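Local coordinates for protein NAD-dependent aldehyde dehydrogenase (Burkholderia multivorans, PDB 5UJU) that probably oxidises aldehydes to carboxylic acids, using NAD+ as the hydride acceptor, at residues Q323-S328 with Q471-A476; P354-V359 with E450-E455; V376-A381 with R418-S423; A408-A413 with G458-V463; R414-V419 with L442-A447. One frame throughout, in Å; residues are numbered along the deposited sequence.

Interaction 1 of 5, residues Q323-S328 with Q471-A476; sequences QIVIDS and QSLDLA
Ser472 OG is held by three partners: Thr466 OG1, the carbonyl O of Ser468 one helical turn back, and a water that ties the helix to the strand. That water lies 3.0 Å from Ser472 OG and donates to Ile326 O at 2.6 Å, linking a buried helix hydroxyl to a strand carbonyl. A serine suits the place because its short side chain can satisfy its oxygen there while its CB meets a methyl, Val325 CG1, at 3.8 Å. Val325 is the apolar centre of the contact. Its CG1 stands anti to the backbone N (chi1 171°), between Ser472 CB and Leu473 CD2. Leu473 crosses the valine at about a right angle, and its CD2 lies 4.0 Å from Val325 CG1. The other branch, Val325 CG2, rests on Ala476 CB at 4.0 Å. Ala476 has only a methyl, so the extended chain of Gln323 can lie across the helix there, bringing Gln323 CD to 3.7 Å from Ala476 CA. Strand and helix run nearly antiparallel, their axes 8.7 Å apart at closest approach, as in a layered alpha/beta domain. Strand 323-326 lies between strands 356-360 and 487-491 of the sheet; helix 469-483 covers the face that carries Gln323 and Val325, flanked at Leu473 by helix 495-508, while Ile326 turns to the other face and helix 373-388.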
# COMPACT_ATOMS: atom_id res chain seq x y z
N GLN A 323 23.40 14.02 -2.31
CA GLN A 323 23.88 15.39 -2.42
C GLN A 323 24.32 15.92 -1.06
O GLN A 323 23.77 15.54 -0.03
CB GLN A 323 22.78 16.30 -2.99
CG GLN A 323 22.48 16.04 -4.45
CD GLN A 323 21.21 16.73 -4.91
OE1 GLN A 323 20.13 16.54 -4.33
NE2 GLN A 323 21.33 17.55 -5.95
N ILE A 324 25.35 16.77 -1.08
CA ILE A 324 25.79 17.52 0.09
C ILE A 324 25.76 19.00 -0.25
O ILE A 324 26.28 19.41 -1.29
CB ILE A 324 27.21 17.12 0.54
CG1 ILE A 324 27.31 15.63 0.87
CG2 ILE A 324 27.62 17.92 1.77
CD1 ILE A 324 28.73 15.22 1.27
N VAL A 325 25.16 19.81 0.62
CA VAL A 325 25.14 21.26 0.49
C VAL A 325 26.05 21.82 1.57
O VAL A 325 25.79 21.63 2.77
CB VAL A 325 23.72 21.83 0.61
CG1 VAL A 325 23.79 23.36 0.68
CG2 VAL A 325 22.85 21.41 -0.58
N ILE A 326 27.13 22.49 1.16
CA ILE A 326 28.07 23.10 2.10
C ILE A 326 27.85 24.61 2.08
O ILE A 326 28.11 25.29 1.08
CB ILE A 326 29.53 22.76 1.77
CG1 ILE A 326 29.75 21.24 1.82
CG2 ILE A 326 30.43 23.45 2.79
CD1 ILE A 326 31.20 20.80 1.64
N ASP A 327 27.37 25.13 3.21
CA ASP A 327 27.12 26.55 3.38
C ASP A 327 28.11 27.22 4.31
O ASP A 327 28.57 28.34 4.03
CB ASP A 327 25.71 26.78 3.94
CG ASP A 327 25.48 28.23 4.35
OD1 ASP A 327 25.30 29.07 3.44
OD2 ASP A 327 25.52 28.53 5.57
N SER A 328 28.41 26.58 5.44
CA SER A 328 29.27 27.14 6.48
C SER A 328 29.53 26.04 7.50
O SER A 328 28.79 25.05 7.57
CB SER A 328 28.62 28.36 7.14
OG SER A 328 27.23 28.14 7.41
N GLN A 471 21.06 28.85 -4.31
CA GLN A 471 21.02 27.99 -5.50
C GLN A 471 21.34 26.53 -5.16
O GLN A 471 20.70 25.62 -5.70
CB GLN A 471 22.00 28.49 -6.56
CG GLN A 471 21.96 27.66 -7.83
CD GLN A 471 22.85 28.21 -8.92
OE1 GLN A 471 24.05 28.41 -8.73
NE2 GLN A 471 22.26 28.44 -10.08
N SER A 472 22.32 26.28 -4.28
CA SER A 472 22.62 24.91 -3.89
C SER A 472 21.38 24.19 -3.39
O SER A 472 21.10 23.04 -3.78
CB SER A 472 23.70 24.89 -2.81
OG SER A 472 24.89 25.52 -3.24
N LEU A 473 20.62 24.86 -2.53
CA LEU A 473 19.47 24.23 -1.89
C LEU A 473 18.32 24.06 -2.87
O LEU A 473 17.61 23.05 -2.84
CB LEU A 473 19.03 25.04 -0.68
CG LEU A 473 19.95 24.87 0.52
CD1 LEU A 473 19.64 25.90 1.59
CD2 LEU A 473 19.84 23.43 1.07
N ASP A 474 18.10 25.06 -3.73
CA ASP A 474 17.07 24.93 -4.75
C ASP A 474 17.40 23.79 -5.70
O ASP A 474 16.53 22.99 -6.07
CB ASP A 474 16.91 26.25 -5.52
CG ASP A 474 15.81 26.18 -6.56
OD1 ASP A 474 14.64 25.97 -6.17
OD2 ASP A 474 16.10 26.32 -7.76
N LEU A 475 18.67 23.71 -6.11
CA LEU A 475 19.11 22.65 -7.01
C LEU A 475 18.98 21.28 -6.35
O LEU A 475 18.49 20.33 -6.98
CB LEU A 475 20.54 22.92 -7.44
CG LEU A 475 21.03 22.11 -8.63
CD1 LEU A 475 20.06 22.28 -9.77
CD2 LEU A 475 22.42 22.57 -9.02
N ALA A 476 19.39 21.16 -5.09
CA ALA A 476 19.38 19.86 -4.42
C ALA A 476 17.96 19.32 -4.28
O ALA A 476 17.70 18.14 -4.57
CB ALA A 476 20.06 19.95 -3.06
O HOH W 1 26.21 26.00 -0.62

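Interaction 2 of 5, residues P354-V359 with E450-E455; sequences PQNIYV and EKFTQE
Asn356 ND2 donates to Phe452 O in a short, straight hydrogen bond (2.7 Å, 173° at the hydrogen), at the heart of the tightly packed part of this contact. The acceptor lies in the amide plane of Asn356, whereas the donor stands above the carbonyl plane of Phe452. The same ND2 makes a weak, longer bond to Tyr358 OH, a hydroxyl whose stronger partner is Gln323. Beside this polar knot the Phe452 ring turns its face to the edge of Tyr358 in an offset edge-to-face pair, with centroids 6.0 Å apart and planes at 77°. With CG between its own backbone N and carbonyl carbon (chi1 60°), the crowded position, the Phe452 ring lies close to the Asn356 amide, ND2 3.4 Å from CD2. The Asn356 side chain crosses that of Phe452 at about a right angle. Gln355, extended from the neighbouring position, sends NE2 nearly straight along the C=O axis of Gln454 O at 2.9 Å; NE2 also donates to Asn356 OD1 at 3.0 Å, and OE1 accepts from Trp456 N. The solvent side is looser: the CB atoms of Gln454 and Glu455 point away from the strand, and the nearest approach to Glu455 is Gln355 OE1 to its CA at 3.8 Å. Gln454 turns its amide back to Glu450 O, bracing the turn that follows helix 449-452. Because buried primary amides can donate and accept at once, they suit carbonyls at and just beyond the end of a helix; with uncharged groups making these bonds, the junction should depend little on pH.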
# COMPACT_ATOMS: atom_id res chain seq x y z
N PRO A 354 27.38 9.93 -0.79
CA PRO A 354 27.20 11.20 -1.51
C PRO A 354 27.90 11.20 -2.86
O PRO A 354 28.99 10.64 -3.02
CB PRO A 354 27.83 12.24 -0.56
CG PRO A 354 28.87 11.46 0.20
CD PRO A 354 28.29 10.06 0.36
N GLN A 355 27.29 11.87 -3.83
CA GLN A 355 27.93 12.08 -5.12
C GLN A 355 28.20 13.55 -5.41
O GLN A 355 29.29 13.89 -5.88
CB GLN A 355 27.07 11.48 -6.24
CG GLN A 355 27.66 11.73 -7.63
CD GLN A 355 26.76 11.24 -8.75
OE1 GLN A 355 26.69 10.04 -9.02
NE2 GLN A 355 26.06 12.16 -9.40
N ASN A 356 27.23 14.43 -5.17
CA ASN A 356 27.32 15.84 -5.53
C ASN A 356 27.54 16.68 -4.28
O ASN A 356 26.80 16.55 -3.30
CB ASN A 356 26.06 16.29 -6.27
CG ASN A 356 25.87 15.57 -7.61
OD1 ASN A 356 26.69 14.76 -8.03
ND2 ASN A 356 24.77 15.87 -8.27
N ILE A 357 28.55 17.54 -4.31
CA ILE A 357 28.91 18.39 -3.18
C ILE A 357 28.87 19.84 -3.66
O ILE A 357 29.75 20.28 -4.41
CB ILE A 357 30.29 18.01 -2.62
CG1 ILE A 357 30.31 16.52 -2.24
CG2 ILE A 357 30.65 18.87 -1.42
CD1 ILE A 357 31.67 15.99 -1.84
N TYR A 358 27.84 20.58 -3.25
CA TYR A 358 27.62 21.95 -3.71
C TYR A 358 28.29 22.93 -2.77
O TYR A 358 28.06 22.89 -1.55
CB TYR A 358 26.13 22.26 -3.83
CG TYR A 358 25.38 21.32 -4.74
CD1 TYR A 358 25.52 21.38 -6.12
CD2 TYR A 358 24.52 20.37 -4.20
CE1 TYR A 358 24.82 20.50 -6.95
CE2 TYR A 358 23.81 19.50 -5.02
CZ TYR A 358 23.97 19.56 -6.38
OH TYR A 358 23.26 18.68 -7.17
N VAL A 359 29.11 23.82 -3.33
CA VAL A 359 29.84 24.84 -2.56
C VAL A 359 29.70 26.18 -3.29
O VAL A 359 29.84 26.22 -4.52
CB VAL A 359 31.33 24.44 -2.40
CG1 VAL A 359 32.08 25.44 -1.51
CG2 VAL A 359 31.47 22.99 -1.88
N GLU A 450 24.13 18.49 -16.77
CA GLU A 450 23.91 17.27 -17.53
C GLU A 450 24.80 16.14 -17.04
O GLU A 450 24.45 14.96 -17.20
CB GLU A 450 24.13 17.52 -19.03
N LYS A 451 25.94 16.48 -16.45
CA LYS A 451 26.87 15.48 -15.96
C LYS A 451 26.55 15.02 -14.55
O LYS A 451 26.60 13.82 -14.28
CB LYS A 451 28.31 16.01 -16.02
CG LYS A 451 28.75 16.56 -17.39
CD LYS A 451 28.94 15.41 -18.37
CE LYS A 451 29.29 15.86 -19.79
NZ LYS A 451 29.06 14.76 -20.77
N PHE A 452 26.19 15.92 -13.65
CA PHE A 452 26.08 15.50 -12.26
C PHE A 452 24.66 15.13 -11.84
O PHE A 452 24.46 14.77 -10.67
CB PHE A 452 26.68 16.55 -11.30
CG PHE A 452 26.05 17.93 -11.35
CD1 PHE A 452 26.78 19.02 -11.84
CD2 PHE A 452 24.78 18.17 -10.84
CE1 PHE A 452 26.23 20.31 -11.87
CE2 PHE A 452 24.22 19.45 -10.87
CZ PHE A 452 24.96 20.52 -11.38
N THR A 453 23.68 15.19 -12.75
CA THR A 453 22.39 14.57 -12.49
C THR A 453 22.33 13.14 -12.99
O THR A 453 21.29 12.49 -12.87
CB THR A 453 21.23 15.35 -13.14
OG1 THR A 453 21.44 15.43 -14.55
CG2 THR A 453 21.12 16.77 -12.56
N GLN A 454 23.43 12.62 -13.51
CA GLN A 454 23.50 11.20 -13.83
C GLN A 454 24.04 10.46 -12.62
O GLN A 454 24.71 11.04 -11.76
CB GLN A 454 24.42 10.92 -15.03
CG GLN A 454 24.21 11.76 -16.25
CD GLN A 454 25.34 11.56 -17.23
OE1 GLN A 454 25.85 10.44 -17.38
NE2 GLN A 454 25.76 12.63 -17.89
N GLU A 455 23.73 9.19 -12.55
CA GLU A 455 24.29 8.37 -11.49
C GLU A 455 25.62 7.79 -11.98
O GLU A 455 25.73 7.32 -13.11
CB GLU A 455 23.29 7.29 -11.07
CG GLU A 455 23.65 6.54 -9.80
CD GLU A 455 23.75 5.04 -10.01
OE1 GLU A 455 23.23 4.54 -11.03
OE2 GLU A 455 24.35 4.37 -9.14

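Interaction 3 of 5, residues V376-A381 with R418-S423; sequences VAQAIA and RVLLDS
Leu420 and Leu421 form a classic beta bulge opposite Val441, a corner in edge strand 418-421 at which both leucines point to helix 373-388 and the CA atoms of Leu421 and Ala381 come within 5.8 Å. The contact belongs to the alpha/beta layering of the domain, in which helix 373-388 covers the margin of the sheet. Leu420 does most of the packing. Its CG lies beside the backbone N (chi1 -67°), and the two methyls beyond it part company: CD1 meets Ala377 CB at 3.9 Å, whereas CD2 meets the amide of Gln378, also 3.9 Å from NE2. Gln378 starts out away from the strand, but a bend at chi2 (-56°) swings CD back, and the amide crosses the leucine on the more exposed side. A water accepts from Gln378 NE2 and donates to Leu420 O, both at 2.9 Å. Alanines at 377 and 381, spaced one helical turn apart, let the bulge come close to the helix. Ala381 CB touches both neighbours on the strand, 4.2 Å from Leu420 CB and equally far from Leu421 CB. Beyond it, one methyl of Leu421, CD2, lies 3.5 Å from the carbonyl O of Ala381.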
# COMPACT_ATOMS: atom_id res chain seq x y z
N VAL A 376 37.89 24.79 0.23
CA VAL A 376 36.97 23.73 0.63
C VAL A 376 37.22 22.47 -0.19
O VAL A 376 37.31 21.36 0.35
CB VAL A 376 35.51 24.20 0.52
CG1 VAL A 376 34.54 23.03 0.76
CG2 VAL A 376 35.23 25.31 1.50
N ALA A 377 37.34 22.63 -1.51
CA ALA A 377 37.56 21.49 -2.38
C ALA A 377 38.87 20.78 -2.04
O ALA A 377 38.92 19.54 -1.98
CB ALA A 377 37.57 21.94 -3.84
N GLN A 378 39.94 21.54 -1.82
CA GLN A 378 41.21 20.94 -1.47
C GLN A 378 41.14 20.25 -0.11
O GLN A 378 41.79 19.23 0.10
CB GLN A 378 42.33 21.99 -1.47
CG GLN A 378 42.79 22.37 -2.85
CD GLN A 378 43.24 21.15 -3.64
OE1 GLN A 378 43.92 20.26 -3.10
NE2 GLN A 378 42.86 21.09 -4.91
N ALA A 379 40.37 20.82 0.82
CA ALA A 379 40.21 20.17 2.11
C ALA A 379 39.57 18.79 1.95
O ALA A 379 40.00 17.82 2.59
CB ALA A 379 39.38 21.06 3.04
N ILE A 380 38.57 18.69 1.09
CA ILE A 380 37.93 17.40 0.84
C ILE A 380 38.88 16.47 0.10
O ILE A 380 39.09 15.32 0.52
CB ILE A 380 36.61 17.60 0.07
CG1 ILE A 380 35.63 18.41 0.93
CG2 ILE A 380 36.04 16.24 -0.37
CD1 ILE A 380 34.43 18.92 0.19
N ALA A 381 39.47 16.94 -1.00
CA ALA A 381 40.35 16.08 -1.79
C ALA A 381 41.52 15.58 -0.96
O ALA A 381 41.86 14.39 -1.01
CB ALA A 381 40.86 16.83 -3.02
N ARG A 418 37.52 18.94 -14.13
CA ARG A 418 38.89 19.06 -13.64
C ARG A 418 39.07 18.07 -12.50
O ARG A 418 38.27 18.04 -11.56
CB ARG A 418 39.20 20.47 -13.14
CG ARG A 418 40.58 20.57 -12.46
CD ARG A 418 40.87 21.96 -11.88
NE ARG A 418 40.95 22.96 -12.92
CZ ARG A 418 42.07 23.37 -13.51
NH1 ARG A 418 43.24 22.85 -13.16
NH2 ARG A 418 42.02 24.28 -14.45
N VAL A 419 40.11 17.25 -12.59
CA VAL A 419 40.36 16.24 -11.57
C VAL A 419 41.00 16.92 -10.37
O VAL A 419 42.06 17.54 -10.49
CB VAL A 419 41.24 15.11 -12.11
CG1 VAL A 419 41.47 14.08 -11.01
CG2 VAL A 419 40.58 14.47 -13.32
N LEU A 420 40.36 16.79 -9.21
CA LEU A 420 40.94 17.27 -7.96
C LEU A 420 41.78 16.19 -7.29
O LEU A 420 42.80 16.49 -6.66
CB LEU A 420 39.83 17.76 -7.03
CG LEU A 420 39.12 19.02 -7.52
CD1 LEU A 420 37.86 19.28 -6.73
CD2 LEU A 420 40.05 20.21 -7.45
N LEU A 421 41.35 14.93 -7.38
CA LEU A 421 42.10 13.82 -6.83
C LEU A 421 41.89 12.65 -7.77
O LEU A 421 40.75 12.25 -8.00
CB LEU A 421 41.64 13.46 -5.41
CG LEU A 421 42.15 12.13 -4.86
CD1 LEU A 421 43.67 12.16 -4.76
CD2 LEU A 421 41.55 11.88 -3.50
N ASP A 422 42.98 12.14 -8.34
CA ASP A 422 42.85 11.05 -9.29
C ASP A 422 42.70 9.74 -8.55
O ASP A 422 43.23 9.56 -7.45
CB ASP A 422 44.05 11.00 -10.25
CG ASP A 422 43.77 10.15 -11.48
OD1 ASP A 422 42.59 9.80 -11.69
OD2 ASP A 422 44.70 9.85 -12.26
N SER A 423 41.95 8.83 -9.17
CA SER A 423 41.79 7.47 -8.68
C SER A 423 43.01 6.64 -9.03
O SER A 423 43.46 6.64 -10.18
CB SER A 423 40.53 6.86 -9.31
OG SER A 423 40.46 5.48 -9.03
O HOH W 2 43.81 19.19 -6.85

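Interaction 4 of 5, residues A408-A413 with G458-V463; sequences ARIDAA and GPISFV. With NA (sodium ion), chain C.
The inverse gamma turn centred on Pro459, next to the sodium site, packs against helix 404-414 through Ile410 and Ile460. Ile410 CD1 lies 3.8 Å from Pro459 CG, the isoleucine crossing the proline ring at about a right angle. Ile460 bridges two helix residues one turn apart: its CD1 meets Arg409 CG at 3.8 Å, and its CG2 meets Ala413 CB at the same distance. Its first torsion sets CG2 anti to the backbone N, toward Ala413, and the extended chi2 (160°) carries CD1 on to Arg409. Alanine at 413 admits the branched side chain, and Arg409 contributes its aliphatic part while its NH1 bonds to Phe457 O. In the alpha/beta layering of this domain, helix and strand run at 23° to each other, axes 9.7 Å apart at closest approach, with Phe462 further along the same strand stacking edge-to-face with Trp456. Gly458 adopts a positive phi of 125°, where a side chain would jam against the preceding carbonyl O. Its carbonyl O accepts from Ile460 N to close the turn and also binds the sodium ion at 2.7 Å. Gly348 O and four waters complete a set of six oxygens, all neutral, a shell that suits a monovalent ion. One of these waters accepts from Gly458 N at 2.8 Å, and another donates to Ile460 O at 3.0 Å.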
# COMPACT_ATOMS: atom_id res chain seq x y z
N ALA A 408 35.51 0.89 -15.48
CA ALA A 408 35.31 1.61 -16.74
C ALA A 408 34.68 2.98 -16.50
O ALA A 408 35.04 3.96 -17.15
CB ALA A 408 34.44 0.79 -17.69
N ARG A 409 33.73 3.06 -15.56
CA ARG A 409 33.05 4.31 -15.31
C ARG A 409 33.96 5.33 -14.64
O ARG A 409 33.82 6.54 -14.87
CB ARG A 409 31.80 4.06 -14.47
CG ARG A 409 30.94 5.30 -14.25
CD ARG A 409 29.67 4.97 -13.47
NE ARG A 409 28.85 3.94 -14.12
CZ ARG A 409 28.81 2.66 -13.75
NH1 ARG A 409 29.54 2.23 -12.72
NH2 ARG A 409 28.04 1.81 -14.42
N ILE A 410 34.89 4.87 -13.79
CA ILE A 410 35.90 5.76 -13.22
C ILE A 410 36.68 6.44 -14.34
O ILE A 410 36.92 7.65 -14.30
CB ILE A 410 36.84 4.99 -12.27
CG1 ILE A 410 36.09 4.52 -11.02
CG2 ILE A 410 38.02 5.85 -11.85
CD1 ILE A 410 36.89 3.54 -10.16
N ASP A 411 37.09 5.67 -15.34
CA ASP A 411 37.86 6.27 -16.43
C ASP A 411 36.99 7.19 -17.28
O ASP A 411 37.46 8.23 -17.76
CB ASP A 411 38.52 5.21 -17.30
CG ASP A 411 39.53 5.81 -18.27
OD1 ASP A 411 40.55 6.36 -17.80
OD2 ASP A 411 39.30 5.75 -19.50
N ALA A 412 35.71 6.84 -17.48
CA ALA A 412 34.82 7.76 -18.17
C ALA A 412 34.69 9.08 -17.40
O ALA A 412 34.71 10.16 -18.00
CB ALA A 412 33.45 7.12 -18.37
N ALA A 413 34.57 9.00 -16.07
CA ALA A 413 34.40 10.20 -15.27
C ALA A 413 35.63 11.11 -15.31
O ALA A 413 35.50 12.33 -15.16
CB ALA A 413 34.06 9.83 -13.82
N GLY A 458 30.07 3.93 -8.15
CA GLY A 458 31.46 3.75 -7.82
C GLY A 458 31.99 4.94 -7.08
O GLY A 458 31.25 5.85 -6.69
N PRO A 459 33.30 4.96 -6.84
CA PRO A 459 33.91 6.01 -6.00
C PRO A 459 34.18 7.29 -6.78
O PRO A 459 35.32 7.68 -7.02
CB PRO A 459 35.20 5.34 -5.53
CG PRO A 459 35.59 4.47 -6.69
CD PRO A 459 34.29 3.97 -7.30
N ILE A 460 33.10 7.96 -7.19
CA ILE A 460 33.17 9.12 -8.07
C ILE A 460 32.38 10.26 -7.43
O ILE A 460 31.25 10.04 -6.98
CB ILE A 460 32.58 8.79 -9.46
CG1 ILE A 460 33.36 7.63 -10.09
CG2 ILE A 460 32.49 10.05 -10.34
CD1 ILE A 460 32.61 6.89 -11.21
N SER A 461 32.96 11.46 -7.38
CA SER A 461 32.22 12.57 -6.81
C SER A 461 32.61 13.89 -7.47
O SER A 461 33.66 14.02 -8.11
CB SER A 461 32.41 12.66 -5.30
OG SER A 461 33.78 12.82 -4.96
N PHE A 462 31.73 14.88 -7.29
CA PHE A 462 31.85 16.20 -7.90
C PHE A 462 31.72 17.26 -6.82
O PHE A 462 30.71 17.29 -6.10
CB PHE A 462 30.79 16.41 -8.98
CG PHE A 462 30.63 15.24 -9.90
CD1 PHE A 462 31.56 14.99 -10.90
CD2 PHE A 462 29.56 14.37 -9.76
CE1 PHE A 462 31.41 13.89 -11.74
CE2 PHE A 462 29.42 13.27 -10.59
CZ PHE A 462 30.34 13.03 -11.58
N VAL A 463 32.73 18.11 -6.69
CA VAL A 463 32.63 19.36 -5.94
C VAL A 463 32.20 20.42 -6.95
O VAL A 463 32.90 20.68 -7.93
CB VAL A 463 33.97 19.72 -5.27
CG1 VAL A 463 33.83 20.99 -4.43
CG2 VAL A 463 34.46 18.54 -4.42
NA NA C . 29.13 6.83 -5.25
O HOH W 3 28.06 4.81 -6.45
O HOH W 4 28.85 8.34 -7.23
O HOH W 5 30.66 8.90 -4.31
O HOH W 6 26.96 7.90 -4.30

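Interaction 5 of 5, residues R414-V419 with L442-A447; sequences RAVGRV and LQLDVA
Gln443 N donates to Arg418 O at 2.7 Å, with 167° at the hydrogen, the stronger of two backbone bonds that join these residues as an antiparallel hydrogen-bonded pair. The return bond, from Arg418 N to Gln443 O, is weak at 3.3 Å. Arg418 O also receives a CA-H...O contact from Leu442, whose CA is 3.3 Å away. Gly417 leads into the pair with its CA against Leu444 CD2; a CB here would collide with Gln443 O and with that methyl, so glycine fits. The bridge attaches strand 418-421, outermost within this chain, to strand 440-445, which in turn pairs in parallel with strand 460-466: an antiparallel margin on an otherwise parallel alpha/beta sheet. On the more exposed face Arg418 and Gln443 lie side by side, pointing the same way, with guanidinium and amide planes 41° apart. The long polar chains suit that open face, although the pose of Arg418 may owe something to a crystal neighbour. Toward the other face, Val419 and Leu442 form a non-hydrogen-bonded pair, and Val419 CG2, beside its own backbone N (chi1 -180° for CG1), comes within 3.6 Å of Leu442 CD2. Val416, in the preceding turn, brings CG1 to 4.1 Å from Leu444 CD2 and also packs on Trp456. At the end of the strand, Asp445 OD2 accepts from Ala447 N at 2.9 Å, an Asx turn that bends the chain, while OD1 forms a salt bridge with Arg361.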
# COMPACT_ATOMS: atom_id res chain seq x y z
N ARG A 414 36.82 10.54 -15.52
CA ARG A 414 38.04 11.35 -15.56
C ARG A 414 37.95 12.46 -16.60
O ARG A 414 38.49 13.55 -16.40
CB ARG A 414 39.26 10.49 -15.85
CG ARG A 414 39.82 9.78 -14.65
CD ARG A 414 41.15 9.11 -14.99
NE ARG A 414 41.71 8.42 -13.83
CZ ARG A 414 41.70 7.10 -13.67
NH1 ARG A 414 41.18 6.33 -14.61
NH2 ARG A 414 42.22 6.55 -12.58
N ALA A 415 37.29 12.20 -17.73
CA ALA A 415 37.23 13.18 -18.80
C ALA A 415 36.23 14.29 -18.56
O ALA A 415 36.17 15.23 -19.36
CB ALA A 415 36.90 12.48 -20.12
N VAL A 416 35.46 14.23 -17.48
CA VAL A 416 34.25 15.04 -17.38
C VAL A 416 34.50 16.46 -16.86
O VAL A 416 33.83 17.40 -17.30
CB VAL A 416 33.21 14.29 -16.53
CG1 VAL A 416 32.42 15.23 -15.64
CG2 VAL A 416 32.29 13.51 -17.44
N GLY A 417 35.45 16.65 -15.94
CA GLY A 417 35.75 18.00 -15.50
C GLY A 417 37.22 18.19 -15.19
O GLY A 417 38.08 17.63 -15.88
N ARG A 418 37.52 18.94 -14.13
CA ARG A 418 38.89 19.06 -13.64
C ARG A 418 39.07 18.07 -12.50
O ARG A 418 38.27 18.04 -11.56
CB ARG A 418 39.20 20.47 -13.14
CG ARG A 418 40.58 20.57 -12.46
CD ARG A 418 40.87 21.96 -11.88
NE ARG A 418 40.95 22.96 -12.92
CZ ARG A 418 42.07 23.37 -13.51
NH1 ARG A 418 43.24 22.85 -13.16
NH2 ARG A 418 42.02 24.28 -14.45
N VAL A 419 40.11 17.25 -12.59
CA VAL A 419 40.36 16.24 -11.57
C VAL A 419 41.00 16.92 -10.37
O VAL A 419 42.06 17.54 -10.49
CB VAL A 419 41.24 15.11 -12.11
CG1 VAL A 419 41.47 14.08 -11.01
CG2 VAL A 419 40.58 14.47 -13.32
N LEU A 442 36.24 15.20 -8.62
CA LEU A 442 36.28 16.13 -9.73
C LEU A 442 35.69 17.47 -9.32
O LEU A 442 34.89 17.57 -8.39
CB LEU A 442 35.51 15.58 -10.93
CG LEU A 442 35.99 14.21 -11.41
CD1 LEU A 442 34.84 13.40 -11.98
CD2 LEU A 442 37.08 14.37 -12.43
N GLN A 443 36.10 18.51 -10.04
CA GLN A 443 35.52 19.83 -9.87
C GLN A 443 34.61 20.11 -11.05
O GLN A 443 35.01 19.93 -12.20
CB GLN A 443 36.61 20.91 -9.77
CG GLN A 443 36.04 22.31 -9.65
CD GLN A 443 37.11 23.39 -9.49
OE1 GLN A 443 38.20 23.14 -8.97
NE2 GLN A 443 36.80 24.59 -9.94
N LEU A 444 33.39 20.56 -10.76
CA LEU A 444 32.45 21.02 -11.78
C LEU A 444 31.90 22.39 -11.40
O LEU A 444 32.11 22.90 -10.30
CB LEU A 444 31.30 20.03 -11.97
CG LEU A 444 31.72 18.73 -12.64
CD1 LEU A 444 30.51 17.79 -12.71
CD2 LEU A 444 32.28 19.02 -14.01
N ASP A 445 31.19 22.98 -12.35
CA ASP A 445 30.39 24.18 -12.14
C ASP A 445 28.92 23.80 -12.24
O ASP A 445 28.57 22.77 -12.82
CB ASP A 445 30.73 25.26 -13.18
CG ASP A 445 29.97 26.56 -12.94
OD1 ASP A 445 30.38 27.33 -12.05
OD2 ASP A 445 28.96 26.79 -13.63
N VAL A 446 28.06 24.64 -11.65
CA VAL A 446 26.62 24.39 -11.68
C VAL A 446 26.09 24.28 -13.11
O VAL A 446 25.08 23.62 -13.35
CB VAL A 446 25.89 25.49 -10.87
CG1 VAL A 446 26.02 26.84 -11.54
CG2 VAL A 446 24.44 25.11 -10.66
N ALA A 447 26.78 24.88 -14.08
CA ALA A 447 26.41 24.76 -15.49
C ALA A 447 26.58 23.34 -16.02
O ALA A 447 26.00 23.01 -17.06
CB ALA A 447 27.23 25.73 -16.33

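All five contacts involve one sheet. Interactions 1, 2, 4 and 5 include the neighbouring strands 323-326, 356-360, 460-466 and 440-445; interaction 3 covers the bulge of strand 418-421, whose Arg418 and Val419 it shares with interaction 5. Adjacent strands bond directly: Ile324 N to Asn356 O at 2.7 Å, Ile357 N to Phe462 O at 2.8 Å and Val463 N to Leu442 O at 2.8 Å. Helix 373-388 lies on the face opposite helix 469-483, with Ile380 CD1 4.0 Å from Ile326 CD1. The sodium ion belongs to interaction 4; the Gln355 side chain of interaction 2 lies about 5 Å from it, those of Gln323 and Leu442 about 11 Å, and that of Leu421 about 14 Å.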